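Local structure of oxetanocin-like protein (Pyrococcus furiosus, 1XX7) at residues 21-25 with 82-86. The protein probably removes the phosphate from 2'-deoxyribonucleoside 5'-phosphates, as a metal-dependent 5'-deoxynucleotidase of the HD-domain family. Residues are numbered along the deposited sequence; the frame is centred on the assembly and turned at random.
Sequences RIPRM and ITDLP
With CG of D84 swung anti to its own backbone N (chi1 -178°), the carboxylate reaches across to the start of helix 25-30 at R24 and M25, while R24, bent at both chi2 and chi3, curls its chain round the carboxylate oxygen OD2. D84 OD2 accepts a hydrogen bond from the backbone N of M25 at 3.2 Å. The amide meets it on the anti side, 35° out of the carboxylate plane, with a moderately bent N-H...O angle of 148°. R24 holds the N-cap position, and the first amide of the helix, on M25, finds its acceptor on D84, far off in sequence. CD of R24 lies 3.7 Å from D84 OD2, but the guanidinium adds only charge attraction: its NH2 stays 4.1 Å from that oxygen, and its NE makes a salt bridge with E36. A water donates to P23 O (2.8 Å) and accepts from D84 N (3.0 Å), joining the two backbones. Apolar contacts flank this polar centre, I22 CG2 resting against T83 CA and M25 CB meeting P86 CD at 4.1 Å. With an alanine in place of D84, the M25 amide would probably lose its acceptor and R24 one of its nearby negative charges, though E36 would remain. A second subunit packs on T83 and P86. The contact borders the HD-domain metal site, where H41, H75, D76 and D132 hold nickel; the R24 side chain comes within about 4 Å of the ion. The two loops run nearly in the same direction, tying helix 25-30 to the link between helices 79-82 and 87-90, and helix 38-58 packs against I22, D84 and R24.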
loop_
_atom_site.group_PDB
_atom_site.type_symbol
_atom_site.label_atom_id
_atom_site.label_comp_id
_atom_site.label_asym_id
_atom_site.label_seq_id
_atom_site.Cartn_x
_atom_site.Cartn_y
_atom_site.Cartn_z
ATOM N N ARG A 21 12.686 4.196 2.727
ATOM C CA ARG A 21 11.673 3.371 3.377
ATOM C C ARG A 21 11.072 4.021 4.621
ATOM O O ARG A 21 9.942 3.734 4.939
ATOM C CB ARG A 21 12.272 2.028 3.731
ATOM C CG ARG A 21 12.790 1.386 2.501
ATOM C CD ARG A 21 13.137 -0.016 2.710
ATOM N NE ARG A 21 14.195 -0.203 3.675
ATOM C CZ ARG A 21 15.495 -0.119 3.424
ATOM N NH1 ARG A 21 15.958 0.245 2.242
ATOM N NH2 ARG A 21 16.355 -0.356 4.400
ATOM N N ILE A 22 11.833 4.893 5.283
ATOM C CA ILE A 22 11.373 5.578 6.489
ATOM C C ILE A 22 10.291 6.626 6.133
ATOM O O ILE A 22 10.504 7.476 5.269
ATOM C CB ILE A 22 12.605 6.167 7.286
ATOM C CG1 ILE A 22 13.396 5.011 7.904
ATOM C CG2 ILE A 22 12.165 7.112 8.401
ATOM C CD1 ILE A 22 14.855 5.355 8.313
ATOM N N PRO A 23 9.077 6.482 6.706
ATOM C CA PRO A 23 8.027 7.450 6.386
ATOM C C PRO A 23 8.175 8.817 7.104
ATOM O O PRO A 23 8.776 8.967 8.186
ATOM C CB PRO A 23 6.711 6.728 6.780
ATOM C CG PRO A 23 7.102 5.695 7.706
ATOM C CD PRO A 23 8.580 5.418 7.614
ATOM N N ARG A 24 7.695 9.815 6.408
ATOM C CA ARG A 24 7.435 11.085 6.997
ATOM C C ARG A 24 6.191 10.904 7.955
ATOM O O ARG A 24 5.017 10.770 7.489
ATOM C CB ARG A 24 7.187 12.063 5.853
ATOM C CG ARG A 24 8.449 12.327 5.045
ATOM C CD ARG A 24 9.247 13.502 5.647
ATOM N NE ARG A 24 8.552 14.774 5.388
ATOM C CZ ARG A 24 8.784 15.943 6.017
ATOM N NH1 ARG A 24 8.088 17.026 5.683
ATOM N NH2 ARG A 24 9.690 16.032 6.984
ATOM N N MET A 25 6.476 10.891 9.261
ATOM C CA MET A 25 5.528 10.414 10.298
ATOM C C MET A 25 4.330 11.325 10.525
ATOM O O MET A 25 3.234 10.841 10.769
ATOM C CB MET A 25 6.244 10.143 11.637
ATOM C CG MET A 25 7.029 8.837 11.655
ATOM S SD MET A 25 6.046 7.270 11.595
ATOM C CE MET A 25 4.634 7.724 12.462
ATOM N N ILE A 82 17.584 7.724 13.452
ATOM C CA ILE A 82 16.677 8.219 14.505
ATOM C C ILE A 82 15.188 8.074 14.131
ATOM O O ILE A 82 14.332 8.074 15.020
ATOM C CB ILE A 82 16.982 9.716 14.799
ATOM C CG1 ILE A 82 18.408 9.901 15.359
ATOM C CG2 ILE A 82 15.913 10.372 15.718
ATOM C CD1 ILE A 82 18.763 8.988 16.540
ATOM N N THR A 83 14.910 7.907 12.826
ATOM C CA THR A 83 13.562 8.050 12.221
ATOM C C THR A 83 13.107 9.505 12.261
ATOM O O THR A 83 13.762 10.352 12.847
ATOM C CB THR A 83 12.445 7.150 12.849
ATOM O OG1 THR A 83 12.062 7.655 14.149
ATOM C CG2 THR A 83 12.931 5.718 12.958
ATOM N N ASP A 84 11.988 9.770 11.588
ATOM C CA ASP A 84 11.421 11.077 11.515
ATOM C C ASP A 84 10.476 11.247 12.736
ATOM O O ASP A 84 9.315 10.912 12.679
ATOM C CB ASP A 84 10.654 11.221 10.191
ATOM C CG ASP A 84 10.066 12.591 10.005
ATOM O OD1 ASP A 84 10.589 13.551 10.602
ATOM O OD2 ASP A 84 9.058 12.715 9.293
ATOM N N LEU A 85 10.989 11.772 13.832
ATOM C CA LEU A 85 10.181 11.944 15.024
ATOM C C LEU A 85 9.101 13.018 14.798
ATOM O O LEU A 85 9.399 14.145 14.362
ATOM C CB LEU A 85 11.053 12.252 16.242
ATOM C CG LEU A 85 12.057 11.136 16.546
ATOM C CD1 LEU A 85 12.958 11.509 17.724
ATOM C CD2 LEU A 85 11.364 9.822 16.806
ATOM N N PRO A 86 7.827 12.639 15.022
ATOM C CA PRO A 86 6.745 13.614 14.869
ATOM C C PRO A 86 6.761 14.629 16.000
ATOM O O PRO A 86 7.499 14.454 16.999
ATOM C CB PRO A 86 5.470 12.740 14.898
ATOM C CG PRO A 86 5.873 11.475 15.646
ATOM C CD PRO A 86 7.337 11.298 15.434
HETATM O O HOH W 1 9.982 7.794 10.433
#